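PDB 3BRQ: HTH-type transcriptional regulator AscG from Escherichia coli, which represses the cryptic asc operon as a sequence-specific DNA-binding transcription factor of the LacI family. Local coordinates for residues A80-P85 and E261-L266. Numbering follows the deposited sequence.
Sequences AIMIYP and EIIGRL. With SO4 (sulfate ion), chain F.
The selenomethionine Met-82 and Ile-262 cross at about a right angle where strand 80-84 meets helix 261-266, a contact carried mostly by Met-82 and Leu-266. Met-82 CG lies anti to its backbone N (chi1 -180°), where it meets the tip of Ile-262: the 3.5 Å from CG to Ile-262 CD1 is tighter than a usual carbon pair. The selenium itself stays beside the helix, with SE 3.9 Å from Ile-262 CG2 and, more loosely, near Ile-263 CD1. Beyond it the Met-82 chain bends at chi3 (75°), which turns the terminal methyl CE away from the helix.

One helical turn further on, Leu-266 spreads its two methyls over the strand. CD1 rests on Met-82 CB at 3.7 Å, while CD2 faces Ala-80 CB at 4.0 Å. Between these two side chains the fork closes over the carbonyl of Ile-81, whose O is 3.6 Å from Leu-266 CD1. Consistent with the small side chain of Ala-80, the CA atoms of Ala-80 and Leu-266 approach to 6.4 Å.

Alternation along the strand sorts the rest: Ile-81 and Ile-83 turn to the other face, against helix 63-75, while Tyr-84 leads away from the helix and gives its OH to O4 of a sulfate, probably from the crystallisation liquor, at 2.6 Å. Strand and helix run nearly antiparallel, at 160°, their axes 9.2 Å apart. Although 175 residues lie between them, they pack as layers of one alpha/beta sandwich, the N-terminal lobe of the periplasmic-binding-protein fold of LacI-family repressors, to which the chain returns with helix 255-270.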
ATOM      1  N   ALA B  80     -21.039  15.779  -1.974  1.00 26.78           N
ATOM      2  CA  ALA B  80     -20.311  15.880  -0.710  1.00 23.72           C
ATOM      3  C   ALA B  80     -18.827  15.609  -0.945  1.00 23.10           C
ATOM      4  O   ALA B  80     -18.462  14.816  -1.846  1.00 20.05           O
ATOM      5  CB  ALA B  80     -20.835  14.854   0.271  1.00 24.63           C
ATOM      6  N   ILE B  81     -17.969  16.204  -0.102  1.00 21.00           N
ATOM      7  CA  ILE B  81     -16.518  15.981  -0.252  1.00 20.53           C
ATOM      8  C   ILE B  81     -15.884  15.453   1.046  1.00 20.66           C
ATOM      9  O   ILE B  81     -16.190  15.940   2.145  1.00 20.31           O
ATOM     10  CB  ILE B  81     -15.821  17.291  -0.703  1.00 21.57           C
ATOM     11  CG1 ILE B  81     -16.499  17.858  -1.961  1.00 23.23           C
ATOM     12  CG2 ILE B  81     -14.266  17.103  -0.946  1.00 21.02           C
ATOM     13  CD1 ILE B  81     -16.045  17.087  -3.211  1.00 26.09           C
HETATM   14  N   MSE B  82     -15.013  14.460   0.935  1.00 20.18           N
HETATM   15  CA  MSE B  82     -14.116  14.108   2.057  1.00 20.62           C
HETATM   16  C   MSE B  82     -12.733  14.580   1.662  1.00 20.70           C
HETATM   17  O   MSE B  82     -12.192  14.097   0.676  1.00 18.09           O
HETATM   18  CB  MSE B  82     -14.055  12.598   2.309  1.00 20.56           C
HETATM   19  CG  MSE B  82     -13.087  12.239   3.520  1.00 24.86           C
HETATM   20 SE   MSE B  82     -12.327  10.473   3.411  0.50 27.04          SE
HETATM   21  CE  MSE B  82     -11.003  10.873   1.980  1.00 24.94           C
ATOM     22  N   ILE B  83     -12.147  15.517   2.426  1.00 21.01           N
ATOM     23  CA  ILE B  83     -10.761  15.927   2.128  1.00 22.00           C
ATOM     24  C   ILE B  83      -9.793  15.229   3.111  1.00 21.16           C
ATOM     25  O   ILE B  83     -10.004  15.260   4.304  1.00 21.27           O
ATOM     26  CB  ILE B  83     -10.606  17.476   2.064  1.00 23.69           C
ATOM     27  CG1 ILE B  83      -9.139  17.933   2.037  1.00 25.43           C
ATOM     28  CG2 ILE B  83     -11.234  18.157   3.251  1.00 23.97           C
ATOM     29  CD1 ILE B  83      -8.476  17.726   0.653  1.00 31.55           C
ATOM     30  N   TYR B  84      -8.786  14.522   2.592  1.00 19.53           N
ATOM     31  CA  TYR B  84      -7.679  14.085   3.443  1.00 19.46           C
ATOM     32  C   TYR B  84      -6.362  14.849   3.081  1.00 18.98           C
ATOM     33  O   TYR B  84      -5.629  14.437   2.207  1.00 18.27           O
ATOM     34  CB  TYR B  84      -7.583  12.563   3.378  1.00 19.04           C
ATOM     35  CG  TYR B  84      -6.401  11.919   4.077  1.00 20.11           C
ATOM     36  CD1 TYR B  84      -5.609  12.623   4.999  1.00 17.80           C
ATOM     37  CD2 TYR B  84      -6.071  10.586   3.786  1.00 19.53           C
ATOM     38  CE1 TYR B  84      -4.501  12.031   5.595  1.00 17.07           C
ATOM     39  CE2 TYR B  84      -5.002   9.973   4.404  1.00 18.71           C
ATOM     40  CZ  TYR B  84      -4.240  10.704   5.323  1.00 16.37           C
ATOM     41  OH  TYR B  84      -3.177  10.065   5.903  1.00 18.79           O
ATOM     42  N   PRO B  85      -6.108  16.015   3.725  1.00 17.62           N
ATOM     43  CA  PRO B  85      -5.043  16.879   3.296  1.00 19.61           C
ATOM     44  C   PRO B  85      -3.756  16.715   4.122  1.00 21.79           C
ATOM     45  O   PRO B  85      -3.803  16.559   5.375  1.00 22.75           O
ATOM     46  CB  PRO B  85      -5.650  18.278   3.554  1.00 20.00           C
ATOM     47  CG  PRO B  85      -6.446  18.101   4.741  1.00 18.48           C
ATOM     48  CD  PRO B  85      -6.864  16.637   4.812  1.00 18.86           C
ATOM     49  N   GLU B 261     -17.185   6.125   9.697  1.00 25.47           N
ATOM     50  CA  GLU B 261     -17.699   7.357  10.310  1.00 25.04           C
ATOM     51  C   GLU B 261     -17.804   8.536   9.353  1.00 24.46           C
ATOM     52  O   GLU B 261     -18.874   9.075   9.156  1.00 24.61           O
ATOM     53  CB  GLU B 261     -16.845   7.794  11.487  1.00 23.58           C
ATOM     54  CG  GLU B 261     -17.470   8.931  12.239  1.00 27.80           C
ATOM     55  CD  GLU B 261     -18.610   8.460  13.141  1.00 33.03           C
ATOM     56  OE1 GLU B 261     -19.053   7.275  13.061  1.00 33.70           O
ATOM     57  OE2 GLU B 261     -19.039   9.280  13.958  1.00 32.14           O
ATOM     58  N   ILE B 262     -16.677   8.995   8.807  1.00 24.56           N
ATOM     59  CA  ILE B 262     -16.715  10.133   7.874  1.00 23.33           C
ATOM     60  C   ILE B 262     -17.559   9.873   6.621  1.00 23.18           C
ATOM     61  O   ILE B 262     -18.316  10.725   6.192  1.00 22.27           O
ATOM     62  CB  ILE B 262     -15.256  10.592   7.494  1.00 23.69           C
ATOM     63  CG1 ILE B 262     -15.274  12.065   7.007  1.00 21.43           C
ATOM     64  CG2 ILE B 262     -14.617   9.602   6.505  1.00 24.50           C
ATOM     65  CD1 ILE B 262     -13.865  12.634   6.895  1.00 22.38           C
ATOM     66  N   ILE B 263     -17.463   8.695   6.006  1.00 23.11           N
ATOM     67  CA  ILE B 263     -18.286   8.491   4.816  1.00 23.16           C
ATOM     68  C   ILE B 263     -19.746   8.350   5.214  1.00 23.82           C
ATOM     69  O   ILE B 263     -20.638   8.884   4.552  1.00 23.36           O
ATOM     70  CB  ILE B 263     -17.830   7.262   3.993  1.00 24.72           C
ATOM     71  CG1 ILE B 263     -16.405   7.440   3.415  1.00 24.73           C
ATOM     72  CG2 ILE B 263     -18.853   6.925   2.907  1.00 24.73           C
ATOM     73  CD1 ILE B 263     -16.113   8.709   2.620  1.00 28.31           C
ATOM     74  N   GLY B 264     -20.001   7.630   6.310  1.00 23.99           N
ATOM     75  CA  GLY B 264     -21.382   7.440   6.786  1.00 23.71           C
ATOM     76  C   GLY B 264     -22.037   8.783   7.117  1.00 24.04           C
ATOM     77  O   GLY B 264     -23.187   9.042   6.708  1.00 23.25           O
ATOM     78  N   ARG B 265     -21.303   9.639   7.828  1.00 22.59           N
ATOM     79  CA  ARG B 265     -21.783  10.992   8.086  1.00 23.74           C
ATOM     80  C   ARG B 265     -22.031  11.831   6.844  1.00 23.87           C
ATOM     81  O   ARG B 265     -23.025  12.549   6.788  1.00 25.44           O
ATOM     82  CB  ARG B 265     -20.865  11.730   9.055  1.00 23.65           C
ATOM     83  CG  ARG B 265     -20.940  11.149  10.470  1.00 30.08           C
ATOM     84  CD  ARG B 265     -20.466  12.179  11.472  1.00 40.04           C
ATOM     85  NE  ARG B 265     -19.995  11.615  12.748  1.00 47.87           N
ATOM     86  CZ  ARG B 265     -19.285  12.306  13.659  1.00 53.43           C
ATOM     87  NH1 ARG B 265     -18.952  13.586  13.429  1.00 55.51           N
ATOM     88  NH2 ARG B 265     -18.886  11.724  14.797  1.00 53.56           N
ATOM     89  N   LEU B 266     -21.144  11.769   5.842  1.00 23.66           N
ATOM     90  CA  LEU B 266     -21.359  12.553   4.607  1.00 23.34           C
ATOM     91  C   LEU B 266     -22.623  12.116   3.912  1.00 23.65           C
ATOM     92  O   LEU B 266     -23.395  12.959   3.472  1.00 23.85           O
ATOM     93  CB  LEU B 266     -20.151  12.469   3.646  1.00 23.42           C
ATOM     94  CG  LEU B 266     -18.902  13.270   4.024  1.00 24.91           C
ATOM     95  CD1 LEU B 266     -17.663  12.862   3.132  1.00 25.66           C
ATOM     96  CD2 LEU B 266     -19.168  14.781   3.959  1.00 18.58           C
TER
HETATM   97  S   SO4 F 801      -0.151  12.496   6.649  1.00 24.87           S
HETATM   98  O1  SO4 F 801      -0.349  12.989   7.973  1.00 27.17           O
HETATM   99  O2  SO4 F 801      -0.497  13.567   5.678  1.00 25.26           O
HETATM  100  O3  SO4 F 801       1.155  11.906   6.505  1.00 29.43           O
HETATM  101  O4  SO4 F 801      -1.015  11.328   6.518  1.00 27.02           O